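PDB 6W1G: 2-oxoadipate dioxygenase/decarboxylase from Pseudomonas putida, which catalyses the iron(II)-dependent, oxygen-consuming decarboxylation and hydroxylation of 2-oxoadipate to D-2-hydroxyglutarate in D-lysine catabolism. Local coordinates for residues A[25-30]-A[189-194]. Sequence-based numbering, arbitrary orientation.
Sequences KQEVPL and TFRWHQ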
loop_
_atom_site.group_PDB
_atom_site.type_symbol
_atom_site.label_atom_id
_atom_site.label_comp_id
_atom_site.label_asym_id
_atom_site.label_seq_id
_atom_site.Cartn_x
_atom_site.Cartn_y
_atom_site.Cartn_z
ATOM N N LYS A 25 14.334 5.060 -9.292
ATOM C CA LYS A 25 15.613 4.356 -9.332
ATOM C C LYS A 25 16.730 5.293 -9.765
ATOM O O LYS A 25 17.832 5.205 -9.242
ATOM C CB LYS A 25 15.484 3.161 -10.254
ATOM C CG LYS A 25 16.754 2.331 -10.327
ATOM C CD LYS A 25 16.572 1.108 -11.208
ATOM C CE LYS A 25 17.920 0.482 -11.530
ATOM N NZ LYS A 25 17.846 -0.848 -12.203
ATOM N N GLN A 26 16.471 6.188 -10.708
ATOM C CA GLN A 26 17.459 7.179 -11.110
ATOM C C GLN A 26 17.773 8.133 -9.954
ATOM O O GLN A 26 18.933 8.500 -9.742
ATOM C CB GLN A 26 16.929 7.896 -12.352
ATOM C CG GLN A 26 17.738 9.115 -12.746
ATOM C CD GLN A 26 17.254 10.412 -12.071
ATOM O OE1 GLN A 26 18.044 11.152 -11.482
ATOM N NE2 GLN A 26 15.938 10.683 -12.160
ATOM N N GLU A 27 16.770 8.536 -9.222
ATOM C CA GLU A 27 16.963 9.444 -8.098
ATOM C C GLU A 27 17.665 8.773 -6.927
ATOM O O GLU A 27 18.428 9.428 -6.204
ATOM C CB GLU A 27 15.616 9.992 -7.623
ATOM C CG GLU A 27 14.920 10.909 -8.619
ATOM C CD GLU A 27 13.615 11.502 -8.098
ATOM O OE1 GLU A 27 13.191 11.156 -6.982
ATOM O OE2 GLU A 27 13.031 12.361 -8.806
ATOM N N VAL A 28 17.367 7.499 -6.676
ATOM C CA VAL A 28 17.756 6.774 -5.475
ATOM C C VAL A 28 18.335 5.429 -5.903
ATOM O O VAL A 28 17.627 4.395 -5.926
ATOM C CB VAL A 28 16.563 6.614 -4.508
ATOM C CG1 VAL A 28 16.948 5.890 -3.253
ATOM C CG2 VAL A 28 15.971 7.972 -4.166
ATOM N N PRO A 29 19.639 5.362 -6.200
ATOM C CA PRO A 29 20.209 4.114 -6.759
ATOM C C PRO A 29 20.019 2.899 -5.871
ATOM O O PRO A 29 19.889 1.782 -6.393
ATOM C CB PRO A 29 21.692 4.465 -6.929
ATOM C CG PRO A 29 21.753 5.881 -7.019
ATOM C CD PRO A 29 20.560 6.497 -6.325
ATOM N N LEU A 30 19.997 3.059 -4.549
ATOM C CA LEU A 30 19.841 1.896 -3.667
ATOM C C LEU A 30 18.484 1.245 -3.797
ATOM O O LEU A 30 18.349 0.067 -3.441
ATOM C CB LEU A 30 20.192 2.296 -2.219
ATOM C CG LEU A 30 21.697 2.354 -1.898
ATOM C CD1 LEU A 30 21.988 3.051 -0.576
ATOM C CD2 LEU A 30 22.381 0.969 -1.898
ATOM N N THR A 189 4.758 15.721 -11.038
ATOM C CA THR A 189 4.281 16.104 -9.717
ATOM C C THR A 189 5.135 15.508 -8.626
ATOM O O THR A 189 5.241 16.098 -7.549
ATOM C CB THR A 189 2.826 15.697 -9.567
ATOM O OG1 THR A 189 2.074 16.394 -10.544
ATOM C CG2 THR A 189 2.240 16.087 -8.263
ATOM N N PHE A 190 5.731 14.336 -8.889
ATOM C CA PHE A 190 6.355 13.505 -7.865
ATOM C C PHE A 190 7.867 13.459 -7.947
ATOM O O PHE A 190 8.510 12.748 -7.160
ATOM C CB PHE A 190 5.775 12.097 -7.970
ATOM C CG PHE A 190 4.265 12.103 -7.963
ATOM C CD1 PHE A 190 3.570 12.520 -6.838
ATOM C CD2 PHE A 190 3.555 11.831 -9.104
ATOM C CE1 PHE A 190 2.224 12.589 -6.833
ATOM C CE2 PHE A 190 2.163 11.888 -9.099
ATOM C CZ PHE A 190 1.500 12.273 -7.956
ATOM N N ARG A 191 8.460 14.249 -8.818
ATOM C CA ARG A 191 9.903 14.261 -8.945
ATOM C C ARG A 191 10.555 14.997 -7.780
ATOM O O ARG A 191 9.993 15.952 -7.230
ATOM C CB ARG A 191 10.276 14.996 -10.217
ATOM C CG ARG A 191 10.065 14.245 -11.448
ATOM C CD ARG A 191 10.607 15.005 -12.663
ATOM N NE ARG A 191 10.132 14.329 -13.858
ATOM C CZ ARG A 191 10.725 13.273 -14.386
ATOM N NH1 ARG A 191 11.824 12.799 -13.833
ATOM N NH2 ARG A 191 10.226 12.697 -15.463
ATOM N N TRP A 192 11.790 14.607 -7.470
ATOM C CA TRP A 192 12.549 15.315 -6.456
ATOM C C TRP A 192 13.067 16.637 -7.014
ATOM O O TRP A 192 13.593 16.683 -8.125
ATOM C CB TRP A 192 13.759 14.458 -6.055
ATOM C CG TRP A 192 14.564 15.086 -4.956
ATOM C CD1 TRP A 192 15.664 15.888 -5.089
ATOM C CD2 TRP A 192 14.303 14.983 -3.547
ATOM N NE1 TRP A 192 16.108 16.286 -3.850
ATOM C CE2 TRP A 192 15.292 15.739 -2.890
ATOM C CE3 TRP A 192 13.338 14.323 -2.786
ATOM C CZ2 TRP A 192 15.333 15.863 -1.508
ATOM C CZ3 TRP A 192 13.393 14.433 -1.392
ATOM C CH2 TRP A 192 14.379 15.201 -0.778
ATOM N N HIS A 193 12.960 17.711 -6.220
ATOM C CA HIS A 193 13.537 19.017 -6.557
ATOM C C HIS A 193 14.365 19.504 -5.380
ATOM O O HIS A 193 13.840 19.668 -4.279
ATOM C CB HIS A 193 12.431 20.033 -6.864
ATOM C CG HIS A 193 11.548 19.639 -8.001
ATOM N ND1 HIS A 193 10.279 19.128 -7.820
ATOM C CD2 HIS A 193 11.769 19.635 -9.338
ATOM C CE1 HIS A 193 9.751 18.839 -8.996
ATOM N NE2 HIS A 193 10.634 19.130 -9.932
ATOM N N GLN A 194 15.665 19.751 -5.604
ATOM C CA GLN A 194 16.543 20.122 -4.485
ATOM C C GLN A 194 16.356 21.566 -4.030
ATOM O O GLN A 194 16.684 21.880 -2.880
ATOM C CB GLN A 194 18.010 19.832 -4.794
ATOM C CG GLN A 194 18.628 20.684 -5.832
ATOM C CD GLN A 194 20.141 20.537 -5.834
ATOM O OE1 GLN A 194 20.674 19.427 -5.759
ATOM N NE2 GLN A 194 20.839 21.660 -5.886
HETATM O O HOH W 1 13.577 12.830 -11.295
HETATM O O HOH W 2 13.731 10.424 -14.749
HETATM O O HOH W 3 10.728 11.672 -6.035
HETATM O O HOH W 4 14.852 14.929 -10.043
#
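Glu27 reaches across to the backbone of Trp192 and makes the one direct hydrogen bond between the two segments and most of the contact on the side of 25-30. Its OE2 accepts a hydrogen bond from Trp192 N at 2.9 Å. The bond is almost perfectly straight, 178° at the hydrogen. The N-H comes in on the syn side of the carboxylate, tilted out of its plane. CG of Glu27 lies anti to the carbonyl carbon (chi1 -67°), and the chain is extended beyond it (chi2 -177°), which carries the carboxylate from the helix to the loop. Trp192 CB sits against the same group, 3.5 Å from Glu27 OE1. The indole then turns away, its plane steeply inclined to the carboxylate. It stacks on His223 and also meets Phe219.

The contact joins the last turn of helix 9-27 to the irregular loop between helices 176-188 and 200-209. It lies near the surface, within the HglS family region, which belongs to the glyoxalase clan. The side chain of Trp192 is about 9 Å from that of Arg74, a residue considered important for substrate specificity.

Waters add to the grip on the carboxylate. One donates to Glu27 OE2 at 2.6 Å and accepts from Arg191 NH1 at 3.1 Å. It lies at the edge of the guanidinium, in its plane. This water bridges the two charged groups, since Glu27 OE2 and Arg191 NH1 are 5.2 Å apart and do not touch. Gln26 NE2 adds a weak bond to this water. A second water donates to both Glu27 OE1 and Phe190 O, each at 2.7 Å. Glu27 OE1 also forms a salt bridge with Arg291 on strand 288-298. With an alanine at Glu27, Trp192 N is likely to lose its acceptor and Arg291 this carboxylate partner.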